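PDB 3B7H: prophage Lp1 protein 11 from Lactobacillus plantarum WCFS1, which probably binds DNA as a Cro/C1-type helix-turn-helix protein, which would suit a prophage-encoded transcriptional regulator, although its function and target site are not established. Local coordinates for residues T22-A27 with L32-V37; E10-L15 with N38-G43. All coordinates share one frame; numbering follows the deposited sequence.

Contact 1: residues T22-A27 with L32-V37; sequences TINRVA and LNQSTV
Ile23 and Val37 pass each other in opposite directions between helices 23-30 and 34-41, and the course of Ile23 shows how the space between the helices is filled. Its CB lies against Met13 of helix 4-18. Anti to the backbone N (chi1 -175°), CG1 of Ile23 runs toward helix 34-41 and comes to 3.9 Å from CG1 of Val37. CD1, the tip, passes beyond Val37 to Met40 and Phe41 further along the same helix. Ala27 presents its methyl to one branch each of Leu32 and Val37; these approaches are modelled too short for carbon, so only the neighbourhood is secure. At the turn, Leu32 N gives Ala27 O a weak hydrogen bond of 3.0 Å, bent to 129° at the hydrogen. On the exposed flank the side chains of Asn24 and Gln34 cross nearly at right angles, their amide planes tilted by 34°; NE2 of Gln34 hydrogen-bonds to Asn38. Asn33 starts the second helix as its N-cap: its OD1 accepts from Thr36 N at 3.2 Å, and also from the hydroxyls of Ser35 and Thr36, so three donors grip one oxygen. Two short helices joined by a tight turn with an apolar interface are the helix-turn-helix of Cro/C1-type domains, in which the second helix, here 34-41, is probably the recognition helix.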
loop_
_atom_site.group_PDB
_atom_site.type_symbol
_atom_site.label_atom_id
_atom_site.label_comp_id
_atom_site.label_asym_id
_atom_site.label_seq_id
_atom_site.Cartn_x
_atom_site.Cartn_y
_atom_site.Cartn_z
ATOM N N THR A 22 5.212 1.469 -21.043
ATOM C CA THR A 22 6.087 2.461 -20.457
ATOM C C THR A 22 5.340 3.063 -19.269
ATOM O O THR A 22 4.116 2.978 -19.202
ATOM C CB THR A 22 6.473 3.558 -21.482
ATOM O OG1 THR A 22 5.294 4.190 -21.999
ATOM C CG2 THR A 22 7.278 2.974 -22.633
ATOM N N ILE A 23 6.070 3.651 -18.329
ATOM C CA ILE A 23 5.436 4.283 -17.188
ATOM C C ILE A 23 4.466 5.376 -17.633
ATOM O O ILE A 23 3.406 5.546 -17.048
ATOM C CB ILE A 23 6.474 4.807 -16.147
ATOM C CG1 ILE A 23 5.750 5.347 -14.896
ATOM C CG2 ILE A 23 7.407 5.871 -16.740
ATOM C CD1 ILE A 23 5.110 4.274 -14.018
ATOM N N ASN A 24 4.811 6.092 -18.693
ATOM C CA ASN A 24 3.963 7.150 -19.215
ATOM C C ASN A 24 2.670 6.607 -19.801
ATOM O O ASN A 24 1.602 7.183 -19.622
ATOM C CB ASN A 24 4.744 7.926 -20.285
ATOM C CG ASN A 24 3.974 9.084 -20.866
ATOM O OD1 ASN A 24 3.539 9.044 -22.028
ATOM N ND2 ASN A 24 3.834 10.138 -20.084
ATOM N N ARG A 25 2.769 5.499 -20.517
ATOM C CA ARG A 25 1.592 4.847 -21.063
ATOM C C ARG A 25 0.645 4.342 -19.949
ATOM O O ARG A 25 -0.574 4.504 -20.024
ATOM C CB ARG A 25 2.031 3.693 -21.955
ATOM C CG ARG A 25 0.913 2.972 -22.672
ATOM C CD ARG A 25 -0.092 3.927 -23.318
ATOM N NE ARG A 25 -1.104 3.196 -24.093
ATOM C CZ ARG A 25 -2.240 3.725 -24.563
ATOM N NH1 ARG A 25 -2.544 5.012 -24.349
ATOM N NH2 ARG A 25 -3.083 2.961 -25.254
ATOM N N VAL A 26 1.233 3.742 -18.915
ATOM C CA VAL A 26 0.481 3.248 -17.771
ATOM C C VAL A 26 -0.164 4.434 -17.083
ATOM O O VAL A 26 -1.328 4.402 -16.761
ATOM C CB VAL A 26 1.389 2.471 -16.815
ATOM C CG1 VAL A 26 0.698 2.193 -15.493
ATOM C CG2 VAL A 26 1.824 1.176 -17.470
ATOM N N ALA A 27 0.596 5.498 -16.885
ATOM C CA ALA A 27 0.058 6.711 -16.299
ATOM C C ALA A 27 -1.147 7.234 -17.104
ATOM O O ALA A 27 -2.191 7.566 -16.553
ATOM C CB ALA A 27 1.141 7.770 -16.182
ATOM N N LEU A 32 -3.342 8.692 -14.058
ATOM C CA LEU A 32 -2.643 9.614 -13.164
ATOM C C LEU A 32 -1.867 10.643 -13.965
ATOM O O LEU A 32 -1.541 10.459 -15.149
ATOM C CB LEU A 32 -1.790 8.945 -12.080
ATOM C CG LEU A 32 -1.040 7.634 -12.294
ATOM C CD1 LEU A 32 -1.951 6.423 -12.320
ATOM C CD2 LEU A 32 -0.237 7.769 -13.567
ATOM N N ASN A 33 -1.603 11.762 -13.324
ATOM C CA ASN A 33 -0.924 12.828 -14.023
ATOM C C ASN A 33 0.544 12.731 -13.701
ATOM O O ASN A 33 0.945 12.036 -12.742
ATOM C CB ASN A 33 -1.525 14.211 -13.714
ATOM C CG ASN A 33 -1.362 14.617 -12.265
ATOM O OD1 ASN A 33 -0.772 13.883 -11.470
ATOM N ND2 ASN A 33 -1.877 15.793 -11.912
ATOM N N GLN A 34 1.320 13.438 -14.525
ATOM C CA GLN A 34 2.779 13.389 -14.525
ATOM C C GLN A 34 3.351 13.700 -13.145
ATOM O O GLN A 34 4.335 13.106 -12.707
ATOM C CB GLN A 34 3.311 14.392 -15.564
ATOM C CG GLN A 34 4.740 14.161 -16.048
ATOM C CD GLN A 34 4.936 12.766 -16.637
ATOM O OE1 GLN A 34 4.085 12.269 -17.392
ATOM N NE2 GLN A 34 6.052 12.121 -16.274
ATOM N N SER A 35 2.719 14.642 -12.457
ATOM C CA SER A 35 3.124 14.982 -11.103
ATOM C C SER A 35 3.097 13.749 -10.174
ATOM O O SER A 35 4.039 13.534 -9.408
ATOM C CB SER A 35 2.255 16.146 -10.567
ATOM O OG SER A 35 0.906 15.753 -10.378
ATOM N N THR A 36 2.047 12.932 -10.288
ATOM C CA THR A 36 1.911 11.740 -9.459
ATOM C C THR A 36 2.951 10.687 -9.858
ATOM O O THR A 36 3.568 10.049 -8.998
ATOM C CB THR A 36 0.505 11.099 -9.569
ATOM O OG1 THR A 36 -0.523 12.050 -9.228
ATOM C CG2 THR A 36 0.421 9.885 -8.634
ATOM N N VAL A 37 3.124 10.519 -11.170
ATOM C CA VAL A 37 4.154 9.646 -11.749
ATOM C C VAL A 37 5.553 10.072 -11.258
ATOM O O VAL A 37 6.304 9.279 -10.724
ATOM C CB VAL A 37 4.111 9.724 -13.318
ATOM C CG1 VAL A 37 5.392 9.162 -13.948
ATOM C CG2 VAL A 37 2.884 9.039 -13.867
#

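Contact 2: residues E10-L15 with N38-G43; sequences EHLMEL and NAMFEG
The phenyl ring of Phe41 receives the methyl of Met13 obliquely, at its outer end: CE of Met13 lies 3.5 Å from CZ of Phe41 and 3.9 Å from CE1 of the same ring. The two side chains cross at about a right angle. The methyl makes this contact, since SD of Met13 lies about 5.0 Å from CZ of Phe41. Bends at chi2 and chi3 of Met13 (56° and 40°) curl its chain so that CE turns back toward the ring. The second ring, the imidazole of His11, lies at the far side of helix 4-18 and takes no part in the contact between 10-15 and 38-43; Leu15 CG sits 4.0 Å above one face of it, offset toward the rim, while Phe70 stacks with it and Phe67 meets it edge-to-face.

Deeper in, the buried pair Leu12 and Met40 also cross almost perpendicularly. A single leucine branch does the touching: CD2 of Leu12 is 3.3 Å from SD of Met40, tighter than the usual methyl-to-sulfur contact, and 3.5 Å from its CE. The chain of Met40 runs out extended to SD, and the bend at chi3 (68°) lays CE against the same methyl. No hydrogen bond links the two segments, so the interface is held by apolar packing alone. Leu12 continues it onto Val56 and Leu60 of helix 50-60, and Met40 onto Pro48. Helix 4-18 thus backs the C-terminal part of helix 34-41, the second helix of the helix-turn-helix, within the compact all-helical core of a Cro/C1-type domain.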
loop_
_atom_site.group_PDB
_atom_site.type_symbol
_atom_site.label_atom_id
_atom_site.label_comp_id
_atom_site.label_asym_id
_atom_site.label_seq_id
_atom_site.Cartn_x
_atom_site.Cartn_y
_atom_site.Cartn_z
ATOM N N GLU A 10 10.323 0.603 -8.088
ATOM C CA GLU A 10 11.198 -0.287 -8.831
ATOM C C GLU A 10 10.464 -1.555 -9.253
ATOM O O GLU A 10 10.653 -2.043 -10.371
ATOM C CB GLU A 10 12.461 -0.634 -8.042
ATOM C CG GLU A 10 13.417 0.527 -8.039
ATOM C CD GLU A 10 14.653 0.363 -7.135
ATOM O OE1 GLU A 10 14.968 -0.786 -6.731
ATOM O OE2 GLU A 10 15.303 1.426 -6.857
ATOM N N HIS A 11 9.615 -2.086 -8.384
ATOM C CA HIS A 11 8.863 -3.292 -8.735
ATOM C C HIS A 11 7.885 -2.993 -9.858
ATOM O O HIS A 11 7.734 -3.761 -10.819
ATOM C CB HIS A 11 8.088 -3.824 -7.517
ATOM C CG HIS A 11 7.457 -5.148 -7.757
ATOM N ND1 HIS A 11 8.187 -6.258 -8.112
ATOM C CD2 HIS A 11 6.165 -5.538 -7.731
ATOM C CE1 HIS A 11 7.371 -7.281 -8.276
ATOM N NE2 HIS A 11 6.139 -6.870 -8.041
ATOM N N LEU A 12 7.206 -1.876 -9.703
ATOM C CA LEU A 12 6.267 -1.418 -10.685
ATOM C C LEU A 12 6.937 -1.253 -12.049
ATOM O O LEU A 12 6.418 -1.733 -13.048
ATOM C CB LEU A 12 5.615 -0.130 -10.218
ATOM C CG LEU A 12 4.785 0.518 -11.314
ATOM C CD1 LEU A 12 3.666 -0.420 -11.768
ATOM C CD2 LEU A 12 4.246 1.802 -10.782
ATOM N N MET A 13 8.111 -0.639 -12.095
ATOM C CA MET A 13 8.832 -0.500 -13.343
ATOM C C MET A 13 9.215 -1.856 -13.930
ATOM O O MET A 13 9.131 -2.039 -15.126
ATOM C CB MET A 13 10.078 0.388 -13.142
ATOM C CG MET A 13 10.857 0.714 -14.416
ATOM S SD MET A 13 9.885 1.505 -15.714
ATOM C CE MET A 13 8.929 2.581 -14.740
ATOM N N GLU A 14 9.606 -2.817 -13.110
ATOM C CA GLU A 14 9.851 -4.158 -13.617
ATOM C C GLU A 14 8.628 -4.771 -14.273
ATOM O O GLU A 14 8.738 -5.373 -15.322
ATOM C CB GLU A 14 10.241 -5.112 -12.521
ATOM C CG GLU A 14 11.577 -4.900 -11.844
ATOM C CD GLU A 14 11.805 -5.932 -10.701
ATOM O OE1 GLU A 14 10.862 -6.760 -10.459
ATOM O OE2 GLU A 14 12.926 -5.934 -10.084
ATOM N N LEU A 15 7.478 -4.670 -13.623
ATOM C CA LEU A 15 6.239 -5.212 -14.171
ATOM C C LEU A 15 5.763 -4.511 -15.441
ATOM O O LEU A 15 5.282 -5.169 -16.362
ATOM C CB LEU A 15 5.108 -5.177 -13.147
ATOM C CG LEU A 15 5.227 -6.008 -11.873
ATOM C CD1 LEU A 15 4.005 -5.769 -10.996
ATOM C CD2 LEU A 15 5.411 -7.484 -12.175
ATOM N N ASN A 38 5.880 11.346 -11.425
ATOM C CA ASN A 38 7.168 11.860 -10.981
ATOM C C ASN A 38 7.410 11.603 -9.484
ATOM O O ASN A 38 8.506 11.204 -9.091
ATOM C CB ASN A 38 7.302 13.369 -11.331
ATOM C CG ASN A 38 7.435 13.629 -12.856
ATOM O OD1 ASN A 38 7.848 12.743 -13.618
ATOM N ND2 ASN A 38 7.076 14.848 -13.293
ATOM N N ALA A 39 6.371 11.823 -8.670
ATOM C CA ALA A 39 6.449 11.645 -7.202
ATOM C C ALA A 39 6.802 10.205 -6.810
ATOM O O ALA A 39 7.700 9.947 -5.995
ATOM C CB ALA A 39 5.148 12.068 -6.549
ATOM N N MET A 40 6.098 9.265 -7.433
ATOM C CA MET A 40 6.370 7.826 -7.277
ATOM C C MET A 40 7.862 7.508 -7.273
ATOM O O MET A 40 8.323 6.773 -6.399
ATOM C CB MET A 40 5.664 7.058 -8.403
ATOM C CG MET A 40 5.962 5.570 -8.491
ATOM S SD MET A 40 4.559 4.693 -9.264
ATOM C CE MET A 40 4.619 5.295 -10.945
ATOM N N PHE A 41 8.599 8.069 -8.244
ATOM C CA PHE A 41 10.040 7.804 -8.442
ATOM C C PHE A 41 10.966 8.887 -7.830
ATOM O O PHE A 41 12.202 8.794 -7.953
ATOM C CB PHE A 41 10.358 7.641 -9.951
ATOM C CG PHE A 41 9.719 6.435 -10.582
ATOM C CD1 PHE A 41 10.404 5.227 -10.660
ATOM C CD2 PHE A 41 8.427 6.506 -11.095
ATOM C CE1 PHE A 41 9.808 4.117 -11.223
ATOM C CE2 PHE A 41 7.814 5.385 -11.657
ATOM C CZ PHE A 41 8.509 4.190 -11.716
ATOM N N GLU A 42 10.373 9.910 -7.191
ATOM C CA GLU A 42 11.131 10.844 -6.331
ATOM C C GLU A 42 11.342 10.127 -5.022
ATOM O O GLU A 42 10.374 9.796 -4.327
ATOM C CB GLU A 42 10.383 12.165 -6.057
ATOM C CG GLU A 42 10.401 13.198 -7.193
ATOM C CD GLU A 42 11.806 13.735 -7.509
ATOM O OE1 GLU A 42 12.431 14.306 -6.588
ATOM O OE2 GLU A 42 12.283 13.579 -8.668
ATOM N N GLY A 43 12.604 9.874 -4.703
ATOM C CA GLY A 43 12.968 9.210 -3.483
ATOM C C GLY A 43 12.467 9.905 -2.228
ATOM O O GLY A 43 12.085 9.228 -1.272
#

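In the fold
Contact 1 joins the two helices of the helix-turn-helix, and contact 2 packs the second of them onto helix 4-18; along the chain, contact 1 is nested within the loop that contact 2 closes. Their centres lie about 10 Å apart, and Ile23 bridges them. Its CD1 is 3.3 Å from Met40 CE, 3.8 Å from Phe41 CE2 and 4.2 Å from Leu12 CD2, while its CB is 3.6 Å from Met13 CE. Ile23 thus touches all four side chains of contact 2, and the three helices share one continuous apolar core. Helix 34-41, common to both contacts, is thereby packed against helix 23-30 and helix 4-18, consistent with its presentation to DNA as in other Cro/C1-type domains.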